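Local atomic coordinates of acyl-CoA thioesterase II TesB2 (Mycobacterium marinum, PDB entry 3U0A), a protein that probably hydrolyses fatty acyl-CoA thioesters to free fatty acids and coenzyme A. Residues P124-P129 and W236-Q241. Numbering follows the deposited sequence.
Sequences PAAPPP and WLLYDQ
Pro129 sets the CB-CG edge of its ring over one face of the Trp236 indole, a CH-pi contact in which CG sits 3.6 Å from the centroid of the five-membered ring and 4° from its normal. CB of Pro129 sits above the six-membered ring, 3.9 Å from CZ2 of Trp236. With CG of Trp236 anti to its carbonyl carbon (chi1 -74°), the indole lies beside the backbone N, one face toward Pro129.

The aliphatic part centres on Leu238, whose two methyls face the Ala126 methyl: Ala126 CB lies 3.9 Å from Leu238 CD2 and 4.1 Å from CD1. Pro124 reaches the same leucine more distantly.

Pro124 and Asp240 meet tip to tip, Pro124 CG 3.6 Å from Asp240 OD2, in van der Waals contact; OD1 is hydrogen-bonded to Gln173.

The example illustrates how an irregular, proline-rich segment can run roughly counter to a beta-strand (directions 139° apart) and pack on every second side chain: Trp236 just before the strand, Leu238 and Asp240 within it. Residues 124-129, in the long loop between strands 119-120 and 152-156, pack on one face of strand 237-247, itself part of the second HotDog-family region and flanked by antiparallel strands 171-178 and 250-259.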
# COMPACT_ATOMS: atom_id res chain seq x y z
N PRO A 124 13.52 -15.05 5.59
CA PRO A 124 14.65 -14.66 6.41
C PRO A 124 14.96 -15.70 7.48
O PRO A 124 14.07 -16.47 7.89
CB PRO A 124 14.20 -13.35 7.06
CG PRO A 124 12.74 -13.51 7.16
CD PRO A 124 12.34 -14.24 5.90
N ALA A 125 16.23 -15.73 7.87
CA ALA A 125 16.66 -16.54 8.98
C ALA A 125 15.94 -16.04 10.22
O ALA A 125 16.11 -14.89 10.65
CB ALA A 125 18.17 -16.44 9.17
N ALA A 126 15.08 -16.89 10.75
CA ALA A 126 14.46 -16.67 12.05
C ALA A 126 14.67 -17.97 12.84
O ALA A 126 15.00 -19.03 12.26
CB ALA A 126 12.99 -16.32 11.92
N PRO A 127 14.57 -17.87 14.17
CA PRO A 127 14.67 -19.09 14.93
C PRO A 127 13.29 -19.73 14.93
O PRO A 127 12.31 -19.02 14.73
CB PRO A 127 15.08 -18.61 16.32
CG PRO A 127 14.66 -17.20 16.38
CD PRO A 127 14.72 -16.67 15.00
N PRO A 128 13.22 -21.06 15.12
CA PRO A 128 11.90 -21.64 15.15
C PRO A 128 11.06 -21.10 16.31
O PRO A 128 11.62 -20.61 17.29
CB PRO A 128 12.17 -23.14 15.31
CG PRO A 128 13.50 -23.35 14.70
CD PRO A 128 14.27 -22.08 14.93
N PRO A 129 9.73 -21.17 16.20
CA PRO A 129 8.90 -20.66 17.31
C PRO A 129 9.01 -21.50 18.58
O PRO A 129 8.87 -20.98 19.68
CB PRO A 129 7.48 -20.76 16.74
CG PRO A 129 7.55 -21.82 15.68
CD PRO A 129 8.93 -21.72 15.09
N TRP A 236 1.75 -22.09 11.97
CA TRP A 236 2.68 -21.00 12.19
C TRP A 236 2.87 -20.11 10.97
O TRP A 236 3.13 -20.60 9.85
CB TRP A 236 4.03 -21.52 12.68
CG TRP A 236 4.02 -21.99 14.12
CD1 TRP A 236 4.19 -23.28 14.58
CD2 TRP A 236 3.87 -21.17 15.34
NE1 TRP A 236 4.13 -23.32 15.94
CE2 TRP A 236 3.93 -22.10 16.46
CE3 TRP A 236 3.67 -19.81 15.59
CZ2 TRP A 236 3.80 -21.67 17.77
CZ3 TRP A 236 3.54 -19.40 16.91
CH2 TRP A 236 3.60 -20.32 17.99
N LEU A 237 2.71 -18.80 11.21
CA LEU A 237 3.07 -17.74 10.27
C LEU A 237 4.18 -16.88 10.90
O LEU A 237 4.09 -16.50 12.08
CB LEU A 237 1.86 -16.86 9.97
CG LEU A 237 0.64 -17.55 9.41
CD1 LEU A 237 -0.56 -16.64 9.49
CD2 LEU A 237 0.90 -18.06 7.98
N LEU A 238 5.22 -16.57 10.13
CA LEU A 238 6.22 -15.62 10.56
C LEU A 238 5.98 -14.25 9.93
O LEU A 238 5.90 -14.11 8.70
CB LEU A 238 7.61 -16.07 10.19
CG LEU A 238 8.77 -15.06 10.33
CD1 LEU A 238 9.13 -14.83 11.79
CD2 LEU A 238 9.96 -15.58 9.57
N TYR A 239 5.86 -13.26 10.80
CA TYR A 239 5.70 -11.92 10.37
C TYR A 239 7.03 -11.22 10.44
O TYR A 239 7.51 -10.89 11.51
CB TYR A 239 4.75 -11.18 11.27
CG TYR A 239 4.00 -10.11 10.54
CD1 TYR A 239 4.38 -9.66 9.26
CD2 TYR A 239 2.90 -9.52 11.13
CE1 TYR A 239 3.64 -8.67 8.60
CE2 TYR A 239 2.17 -8.53 10.49
CZ TYR A 239 2.51 -8.11 9.23
OH TYR A 239 1.69 -7.15 8.67
N ASP A 240 7.59 -10.96 9.28
CA ASP A 240 8.83 -10.22 9.21
C ASP A 240 8.51 -8.73 8.93
O ASP A 240 8.03 -8.40 7.85
CB ASP A 240 9.72 -10.84 8.15
CG ASP A 240 11.05 -10.20 8.08
OD1 ASP A 240 11.57 -9.76 9.11
OD2 ASP A 240 11.57 -10.14 6.97
N GLN A 241 8.78 -7.89 9.94
CA GLN A 241 8.31 -6.50 9.97
C GLN A 241 9.46 -5.52 10.03
O GLN A 241 10.58 -5.87 10.40
CB GLN A 241 7.44 -6.21 11.20
CG GLN A 241 6.37 -7.22 11.50
CD GLN A 241 5.63 -6.92 12.81
OE1 GLN A 241 6.24 -6.49 13.78
NE2 GLN A 241 4.33 -7.18 12.83